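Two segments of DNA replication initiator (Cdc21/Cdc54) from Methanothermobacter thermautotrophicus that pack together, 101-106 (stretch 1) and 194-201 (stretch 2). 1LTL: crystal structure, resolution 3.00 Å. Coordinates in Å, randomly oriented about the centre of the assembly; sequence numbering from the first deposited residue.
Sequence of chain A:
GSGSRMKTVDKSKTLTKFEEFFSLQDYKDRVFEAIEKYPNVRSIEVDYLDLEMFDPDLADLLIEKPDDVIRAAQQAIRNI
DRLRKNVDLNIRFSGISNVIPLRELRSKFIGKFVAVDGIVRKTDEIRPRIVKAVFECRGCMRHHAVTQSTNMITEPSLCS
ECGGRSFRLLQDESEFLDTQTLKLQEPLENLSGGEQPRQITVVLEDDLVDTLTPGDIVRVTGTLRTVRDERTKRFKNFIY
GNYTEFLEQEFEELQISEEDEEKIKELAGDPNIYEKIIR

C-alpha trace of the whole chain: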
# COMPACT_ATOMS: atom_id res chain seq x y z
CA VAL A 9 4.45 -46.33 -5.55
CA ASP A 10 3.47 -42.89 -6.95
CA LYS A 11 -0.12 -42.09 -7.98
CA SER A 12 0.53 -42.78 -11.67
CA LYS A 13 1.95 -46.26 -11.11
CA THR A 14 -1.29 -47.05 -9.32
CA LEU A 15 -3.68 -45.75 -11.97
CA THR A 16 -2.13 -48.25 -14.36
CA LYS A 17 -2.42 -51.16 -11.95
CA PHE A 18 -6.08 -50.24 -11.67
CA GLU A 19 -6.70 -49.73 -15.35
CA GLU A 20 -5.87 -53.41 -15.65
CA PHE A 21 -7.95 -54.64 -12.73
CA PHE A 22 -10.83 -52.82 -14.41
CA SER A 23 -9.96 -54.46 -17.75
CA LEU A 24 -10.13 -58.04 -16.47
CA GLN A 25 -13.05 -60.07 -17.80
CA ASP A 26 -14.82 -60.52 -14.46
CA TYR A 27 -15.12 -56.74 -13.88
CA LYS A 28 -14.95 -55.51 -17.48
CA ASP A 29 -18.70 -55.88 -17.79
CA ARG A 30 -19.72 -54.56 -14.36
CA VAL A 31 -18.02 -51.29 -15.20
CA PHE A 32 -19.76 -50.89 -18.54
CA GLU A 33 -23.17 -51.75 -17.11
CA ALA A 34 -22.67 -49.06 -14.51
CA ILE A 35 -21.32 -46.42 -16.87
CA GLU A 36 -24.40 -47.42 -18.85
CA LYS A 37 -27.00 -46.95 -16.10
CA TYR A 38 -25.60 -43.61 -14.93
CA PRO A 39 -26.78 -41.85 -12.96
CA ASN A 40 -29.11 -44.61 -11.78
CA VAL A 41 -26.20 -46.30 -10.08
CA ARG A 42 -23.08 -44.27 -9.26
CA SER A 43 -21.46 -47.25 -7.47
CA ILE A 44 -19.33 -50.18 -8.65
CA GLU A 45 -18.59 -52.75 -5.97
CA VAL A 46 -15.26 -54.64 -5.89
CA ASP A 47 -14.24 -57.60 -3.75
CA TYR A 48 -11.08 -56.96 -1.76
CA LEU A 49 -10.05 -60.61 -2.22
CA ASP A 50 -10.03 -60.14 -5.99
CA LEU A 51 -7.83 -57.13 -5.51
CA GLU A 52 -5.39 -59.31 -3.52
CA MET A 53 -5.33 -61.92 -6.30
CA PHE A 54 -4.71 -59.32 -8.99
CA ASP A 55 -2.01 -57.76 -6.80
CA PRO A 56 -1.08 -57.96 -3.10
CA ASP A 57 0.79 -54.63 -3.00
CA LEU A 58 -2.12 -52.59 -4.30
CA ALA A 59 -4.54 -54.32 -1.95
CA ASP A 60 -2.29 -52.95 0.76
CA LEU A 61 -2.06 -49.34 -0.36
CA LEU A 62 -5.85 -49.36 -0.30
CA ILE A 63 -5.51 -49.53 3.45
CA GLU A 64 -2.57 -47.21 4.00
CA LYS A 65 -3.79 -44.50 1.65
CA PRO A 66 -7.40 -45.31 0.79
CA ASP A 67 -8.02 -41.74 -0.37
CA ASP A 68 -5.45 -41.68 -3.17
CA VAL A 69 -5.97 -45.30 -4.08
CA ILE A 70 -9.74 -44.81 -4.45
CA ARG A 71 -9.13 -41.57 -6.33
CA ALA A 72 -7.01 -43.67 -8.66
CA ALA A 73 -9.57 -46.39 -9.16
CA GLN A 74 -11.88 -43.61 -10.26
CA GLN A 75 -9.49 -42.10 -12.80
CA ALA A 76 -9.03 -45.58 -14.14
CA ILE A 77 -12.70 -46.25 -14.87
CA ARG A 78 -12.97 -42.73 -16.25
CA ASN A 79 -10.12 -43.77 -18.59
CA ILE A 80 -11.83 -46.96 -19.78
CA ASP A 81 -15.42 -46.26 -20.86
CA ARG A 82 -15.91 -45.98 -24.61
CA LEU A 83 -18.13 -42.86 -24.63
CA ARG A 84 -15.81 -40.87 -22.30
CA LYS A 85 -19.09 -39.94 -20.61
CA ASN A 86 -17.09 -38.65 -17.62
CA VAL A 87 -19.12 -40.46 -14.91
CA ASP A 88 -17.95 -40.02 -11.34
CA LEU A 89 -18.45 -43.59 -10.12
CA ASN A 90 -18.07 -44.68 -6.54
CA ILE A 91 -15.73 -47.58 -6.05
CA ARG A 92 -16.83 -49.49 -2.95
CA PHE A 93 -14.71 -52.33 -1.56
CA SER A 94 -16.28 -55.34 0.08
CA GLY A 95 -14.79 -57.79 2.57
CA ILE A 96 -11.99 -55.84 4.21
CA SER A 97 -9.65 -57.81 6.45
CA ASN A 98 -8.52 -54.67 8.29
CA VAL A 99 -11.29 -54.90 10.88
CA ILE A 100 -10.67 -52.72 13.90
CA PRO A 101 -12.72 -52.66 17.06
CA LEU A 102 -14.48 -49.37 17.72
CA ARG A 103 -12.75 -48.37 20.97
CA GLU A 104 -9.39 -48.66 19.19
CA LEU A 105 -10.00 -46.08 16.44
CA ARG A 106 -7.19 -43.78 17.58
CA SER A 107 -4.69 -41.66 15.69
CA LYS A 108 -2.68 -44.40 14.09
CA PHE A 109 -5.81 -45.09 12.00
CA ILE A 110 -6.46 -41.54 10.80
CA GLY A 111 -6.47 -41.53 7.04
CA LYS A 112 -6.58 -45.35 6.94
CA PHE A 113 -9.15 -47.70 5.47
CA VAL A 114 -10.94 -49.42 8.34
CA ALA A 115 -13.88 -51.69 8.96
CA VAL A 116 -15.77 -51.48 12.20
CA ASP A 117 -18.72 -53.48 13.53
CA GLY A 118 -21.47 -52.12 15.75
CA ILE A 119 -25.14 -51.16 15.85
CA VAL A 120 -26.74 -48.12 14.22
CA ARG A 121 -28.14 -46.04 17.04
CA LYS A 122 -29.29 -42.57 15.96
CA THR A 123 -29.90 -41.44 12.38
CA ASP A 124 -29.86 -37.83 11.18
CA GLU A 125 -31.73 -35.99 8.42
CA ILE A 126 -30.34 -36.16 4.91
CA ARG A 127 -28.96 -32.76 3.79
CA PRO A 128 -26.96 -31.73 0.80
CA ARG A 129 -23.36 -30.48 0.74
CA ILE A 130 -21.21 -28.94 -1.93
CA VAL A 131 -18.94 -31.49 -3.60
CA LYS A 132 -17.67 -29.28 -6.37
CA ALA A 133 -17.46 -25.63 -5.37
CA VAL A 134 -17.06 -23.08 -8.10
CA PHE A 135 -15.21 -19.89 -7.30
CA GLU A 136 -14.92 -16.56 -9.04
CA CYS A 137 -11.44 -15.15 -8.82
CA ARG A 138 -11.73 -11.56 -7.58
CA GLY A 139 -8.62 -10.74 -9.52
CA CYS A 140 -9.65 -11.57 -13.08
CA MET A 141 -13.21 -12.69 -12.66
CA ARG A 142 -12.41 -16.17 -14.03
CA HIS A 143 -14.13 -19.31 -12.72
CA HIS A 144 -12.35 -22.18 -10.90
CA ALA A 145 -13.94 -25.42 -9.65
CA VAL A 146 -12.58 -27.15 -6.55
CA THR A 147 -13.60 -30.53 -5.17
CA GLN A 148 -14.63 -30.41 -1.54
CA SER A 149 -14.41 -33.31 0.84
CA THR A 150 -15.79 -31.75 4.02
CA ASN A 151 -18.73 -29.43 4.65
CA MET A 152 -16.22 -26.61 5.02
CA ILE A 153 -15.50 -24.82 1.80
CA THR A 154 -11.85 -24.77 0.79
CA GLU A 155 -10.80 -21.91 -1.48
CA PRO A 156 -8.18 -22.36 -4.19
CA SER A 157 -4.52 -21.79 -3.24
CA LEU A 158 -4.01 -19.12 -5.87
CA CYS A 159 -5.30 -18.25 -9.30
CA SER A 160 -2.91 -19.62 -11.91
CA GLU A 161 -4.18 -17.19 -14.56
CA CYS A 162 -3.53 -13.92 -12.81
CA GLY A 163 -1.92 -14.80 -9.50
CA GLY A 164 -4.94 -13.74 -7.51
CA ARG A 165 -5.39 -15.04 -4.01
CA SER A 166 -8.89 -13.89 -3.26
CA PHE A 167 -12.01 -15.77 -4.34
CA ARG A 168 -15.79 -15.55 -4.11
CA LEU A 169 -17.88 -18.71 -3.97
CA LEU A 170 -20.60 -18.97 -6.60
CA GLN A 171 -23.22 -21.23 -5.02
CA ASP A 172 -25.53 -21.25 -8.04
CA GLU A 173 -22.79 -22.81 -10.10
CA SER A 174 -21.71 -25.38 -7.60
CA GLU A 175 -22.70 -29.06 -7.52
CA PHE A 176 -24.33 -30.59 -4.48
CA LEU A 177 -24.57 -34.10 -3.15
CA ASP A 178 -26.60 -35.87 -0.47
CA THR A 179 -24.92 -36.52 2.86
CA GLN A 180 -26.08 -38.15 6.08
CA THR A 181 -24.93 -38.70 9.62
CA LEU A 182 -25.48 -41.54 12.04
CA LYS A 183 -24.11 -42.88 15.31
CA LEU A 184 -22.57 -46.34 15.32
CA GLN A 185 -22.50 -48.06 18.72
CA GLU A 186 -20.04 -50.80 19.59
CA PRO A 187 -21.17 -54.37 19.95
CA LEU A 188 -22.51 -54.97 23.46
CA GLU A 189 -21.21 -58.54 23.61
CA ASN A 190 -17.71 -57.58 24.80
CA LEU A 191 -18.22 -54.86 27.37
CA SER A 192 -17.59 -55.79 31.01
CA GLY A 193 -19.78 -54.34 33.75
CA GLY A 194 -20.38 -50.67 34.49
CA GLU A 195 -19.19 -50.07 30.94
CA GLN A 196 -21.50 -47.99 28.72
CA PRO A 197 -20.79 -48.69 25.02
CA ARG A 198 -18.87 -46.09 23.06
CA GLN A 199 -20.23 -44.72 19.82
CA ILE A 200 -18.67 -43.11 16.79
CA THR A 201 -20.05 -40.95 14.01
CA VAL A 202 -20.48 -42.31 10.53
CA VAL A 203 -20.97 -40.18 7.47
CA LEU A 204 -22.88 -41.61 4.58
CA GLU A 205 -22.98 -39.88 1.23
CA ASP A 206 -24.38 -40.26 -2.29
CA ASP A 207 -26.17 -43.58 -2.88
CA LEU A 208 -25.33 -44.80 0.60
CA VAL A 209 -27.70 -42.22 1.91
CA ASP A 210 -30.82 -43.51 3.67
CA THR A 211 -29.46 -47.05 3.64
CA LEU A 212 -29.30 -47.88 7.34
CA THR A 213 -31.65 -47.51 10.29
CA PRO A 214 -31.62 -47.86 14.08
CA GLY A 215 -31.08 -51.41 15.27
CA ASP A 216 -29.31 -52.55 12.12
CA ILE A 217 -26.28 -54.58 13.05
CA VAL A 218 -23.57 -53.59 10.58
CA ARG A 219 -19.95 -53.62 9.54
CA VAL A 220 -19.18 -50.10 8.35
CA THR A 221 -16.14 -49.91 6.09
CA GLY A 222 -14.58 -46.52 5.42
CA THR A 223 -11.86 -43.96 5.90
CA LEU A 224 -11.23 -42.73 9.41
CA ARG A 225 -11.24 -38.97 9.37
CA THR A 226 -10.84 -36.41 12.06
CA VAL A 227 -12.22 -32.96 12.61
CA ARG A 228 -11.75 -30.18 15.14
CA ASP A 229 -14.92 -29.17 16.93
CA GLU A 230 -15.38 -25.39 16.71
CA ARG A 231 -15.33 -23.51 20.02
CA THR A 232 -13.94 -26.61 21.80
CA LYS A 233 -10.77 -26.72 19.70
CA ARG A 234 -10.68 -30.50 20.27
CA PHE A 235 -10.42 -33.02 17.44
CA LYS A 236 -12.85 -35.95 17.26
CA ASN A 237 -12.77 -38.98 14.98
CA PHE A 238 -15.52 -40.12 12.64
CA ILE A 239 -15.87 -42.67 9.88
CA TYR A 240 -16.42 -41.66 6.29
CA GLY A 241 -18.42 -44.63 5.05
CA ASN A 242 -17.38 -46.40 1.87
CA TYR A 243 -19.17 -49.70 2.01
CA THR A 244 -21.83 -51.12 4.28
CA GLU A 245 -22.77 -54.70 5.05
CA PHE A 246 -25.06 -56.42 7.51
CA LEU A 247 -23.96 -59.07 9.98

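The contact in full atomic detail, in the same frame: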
# COMPACT_ATOMS: atom_id res chain seq x y z
N PRO A 101 -11.61 -52.89 16.13
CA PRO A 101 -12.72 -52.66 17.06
C PRO A 101 -12.91 -51.16 17.30
O PRO A 101 -11.97 -50.39 17.29
CB PRO A 101 -12.28 -53.40 18.32
CG PRO A 101 -10.77 -53.40 18.22
CD PRO A 101 -10.54 -53.69 16.76
N LEU A 102 -14.15 -50.76 17.51
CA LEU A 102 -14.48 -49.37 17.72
C LEU A 102 -13.62 -48.60 18.71
O LEU A 102 -13.04 -47.58 18.35
CB LEU A 102 -15.94 -49.24 18.12
CG LEU A 102 -16.58 -47.87 17.99
CD1 LEU A 102 -18.05 -48.12 17.79
CD2 LEU A 102 -16.32 -46.97 19.18
N ARG A 103 -13.53 -49.07 19.95
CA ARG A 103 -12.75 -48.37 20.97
C ARG A 103 -11.30 -48.14 20.58
O ARG A 103 -10.63 -47.34 21.20
CB ARG A 103 -12.77 -49.15 22.29
CG ARG A 103 -14.08 -49.88 22.60
CD ARG A 103 -14.94 -49.18 23.67
NE ARG A 103 -14.37 -49.29 25.02
CZ ARG A 103 -15.02 -48.99 26.15
NH1 ARG A 103 -16.28 -48.56 26.12
NH2 ARG A 103 -14.40 -49.11 27.31
N GLU A 104 -10.80 -48.82 19.57
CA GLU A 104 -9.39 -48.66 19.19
C GLU A 104 -9.12 -47.75 18.00
O GLU A 104 -8.01 -47.75 17.47
CB GLU A 104 -8.79 -50.02 18.86
CG GLU A 104 -8.27 -50.86 20.00
CD GLU A 104 -7.82 -52.24 19.50
OE1 GLU A 104 -7.11 -52.29 18.46
OE2 GLU A 104 -8.18 -53.26 20.14
N LEU A 105 -10.13 -47.00 17.58
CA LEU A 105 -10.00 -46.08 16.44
C LEU A 105 -9.30 -44.77 16.85
O LEU A 105 -9.92 -43.70 16.89
CB LEU A 105 -11.40 -45.80 15.85
CG LEU A 105 -12.05 -46.98 15.11
CD1 LEU A 105 -13.55 -46.77 14.88
CD2 LEU A 105 -11.33 -47.16 13.82
N ARG A 106 -8.01 -44.89 17.15
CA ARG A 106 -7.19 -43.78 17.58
C ARG A 106 -6.42 -43.19 16.40
O ARG A 106 -6.64 -43.55 15.24
CB ARG A 106 -6.19 -44.24 18.63
CG ARG A 106 -6.76 -45.15 19.69
CD ARG A 106 -7.28 -44.36 20.85
NE ARG A 106 -7.62 -45.20 22.01
CZ ARG A 106 -6.74 -45.90 22.73
NH1 ARG A 106 -5.45 -45.90 22.41
NH2 ARG A 106 -7.17 -46.59 23.78
N GLY A 194 -20.50 -52.11 34.30
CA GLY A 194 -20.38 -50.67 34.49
C GLY A 194 -19.82 -49.93 33.29
O GLY A 194 -19.49 -48.74 33.39
N GLU A 195 -19.72 -50.63 32.17
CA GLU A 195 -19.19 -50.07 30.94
C GLU A 195 -20.26 -49.74 29.91
O GLU A 195 -20.85 -50.64 29.31
CB GLU A 195 -18.18 -51.04 30.33
CG GLU A 195 -16.75 -50.68 30.65
CD GLU A 195 -15.74 -51.52 29.88
OE1 GLU A 195 -14.53 -51.20 29.96
OE2 GLU A 195 -16.15 -52.49 29.21
N GLN A 196 -20.52 -48.44 29.71
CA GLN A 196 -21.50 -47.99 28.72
C GLN A 196 -20.79 -48.00 27.37
O GLN A 196 -19.69 -47.46 27.24
CB GLN A 196 -22.00 -46.58 29.03
CG GLN A 196 -22.63 -46.41 30.40
CD GLN A 196 -21.61 -46.56 31.52
OE1 GLN A 196 -20.65 -45.79 31.61
NE2 GLN A 196 -21.81 -47.57 32.37
N PRO A 197 -21.40 -48.61 26.35
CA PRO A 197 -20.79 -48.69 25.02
C PRO A 197 -20.40 -47.32 24.49
O PRO A 197 -21.00 -46.30 24.83
CB PRO A 197 -21.87 -49.35 24.18
CG PRO A 197 -23.12 -48.82 24.80
CD PRO A 197 -22.83 -48.98 26.28
N ARG A 198 -19.36 -47.31 23.67
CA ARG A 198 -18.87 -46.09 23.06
C ARG A 198 -19.38 -46.03 21.63
O ARG A 198 -19.45 -47.05 20.94
CB ARG A 198 -17.34 -46.06 23.09
CG ARG A 198 -16.73 -45.67 24.44
CD ARG A 198 -15.20 -45.73 24.39
NE ARG A 198 -14.57 -45.31 25.64
CZ ARG A 198 -13.29 -45.52 25.95
NH1 ARG A 198 -12.49 -46.15 25.09
NH2 ARG A 198 -12.80 -45.10 27.11
N GLN A 199 -19.74 -44.85 21.17
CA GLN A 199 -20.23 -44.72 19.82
C GLN A 199 -19.33 -43.84 18.97
O GLN A 199 -18.51 -43.08 19.48
CB GLN A 199 -21.64 -44.15 19.85
CG GLN A 199 -21.86 -43.18 20.98
CD GLN A 199 -23.05 -42.26 20.73
OE1 GLN A 199 -24.13 -42.70 20.32
NE2 GLN A 199 -22.86 -40.96 20.98
N ILE A 200 -19.47 -43.95 17.66
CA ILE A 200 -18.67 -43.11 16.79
C ILE A 200 -19.54 -42.63 15.64
O ILE A 200 -20.47 -43.31 15.25
CB ILE A 200 -17.48 -43.86 16.22
CG1 ILE A 200 -16.50 -42.84 15.65
CG2 ILE A 200 -17.92 -44.82 15.15
CD1 ILE A 200 -15.24 -43.42 15.21
N THR A 201 -19.24 -41.46 15.10
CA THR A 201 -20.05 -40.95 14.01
C THR A 201 -19.69 -41.50 12.65
O THR A 201 -18.52 -41.64 12.31
CB THR A 201 -20.02 -39.43 13.96
OG1 THR A 201 -20.77 -38.90 15.05
CG2 THR A 201 -20.61 -38.93 12.68

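Segments far apart in sequence can pack without any hydrogen bond between them to set their register, and the contact between residues 101-106 and 194-201 of this replication initiator is a compact example. The first stretch is a tight turn. A short 3-10 segment at Leu-102 and Arg-103 is held by backbone hydrogen bonds from Glu-104 N to Pro-101 O (3.0 Å) and from Leu-105 N to Leu-102 O (3.1 Å), and a weak one follows from Arg-106 N to Glu-104 O (2.9 Å). The second stretch is extended: a loop leads into a strand that begins at Gln-199 and continues beyond Thr-201. The two backbones stay well apart. The CA atoms of Arg-103 and Arg-198 are 6.9 Å from each other, and those of Leu-102 and Ile-200 are 7.6 Å apart. No hydrogen bond crosses between the stretches, so the 412 Å² buried here is the work of apolar packing, a salt bridge and a stack of two arginines.

Along Arg-198 to Ile-200 the side chains alternate. The CA-to-CB bonds point toward the turn at Arg-198, away at Gln-199 and toward it again at Ile-200, as expected of an extended chain. On the turn, Leu-102 and Leu-105 both point toward the strand, while Glu-104 points away and makes no contact.

The buried part of the contact is apolar. Leu-102 CD1 lies 4.2 Å from Ile-200 CG2, and Leu-105 CD1 approaches Ile-200 CD1 to 3.8 Å. Ile-200 thus meets both leucines of the turn, and the pairing of branched aliphatic groups removes hydrocarbon surface from water. Leu-102 also reaches along the second backbone, where its CD2 packs 3.6 Å from Arg-198 O, a van der Waals contact with a carbonyl, and 4.1 Å from Arg-198 CB.

Toward the more exposed side, chemistry shifts from hydrocarbon to charge. The CA-to-CB bond of Arg-103 points sideways, but the end of its long side chain comes nearer to the second stretch. There its guanidinium lies flat on that of Arg-198, with centres 3.9 Å apart and planes inclined by 21°. Like charges are close, Arg-103 NE being 3.7 Å from Arg-198 NH1, yet the flat, delocalised guanidinium groups can stack by dispersion where counter-charge and solvent temper the repulsion. The aliphatic part of Arg-198 contributes too: its CD lies over a face of the Arg-103 guanidinium, and its CG is 3.4 Å from Arg-103 NH1.

Some counter-charge comes from Glu-195, whose OE1 forms a salt bridge with Arg-103 NH2 at 3.4 Å. This is a rather long separation, and Glu-195 is poorly ordered, so the link is best read as electrostatic attraction. Arg-103 NH1 is hydrogen-bonded elsewhere in the structure. The general lesson is that a buried aliphatic cluster beside a more exposed charged group can join two segments without hydrogen bonds between them.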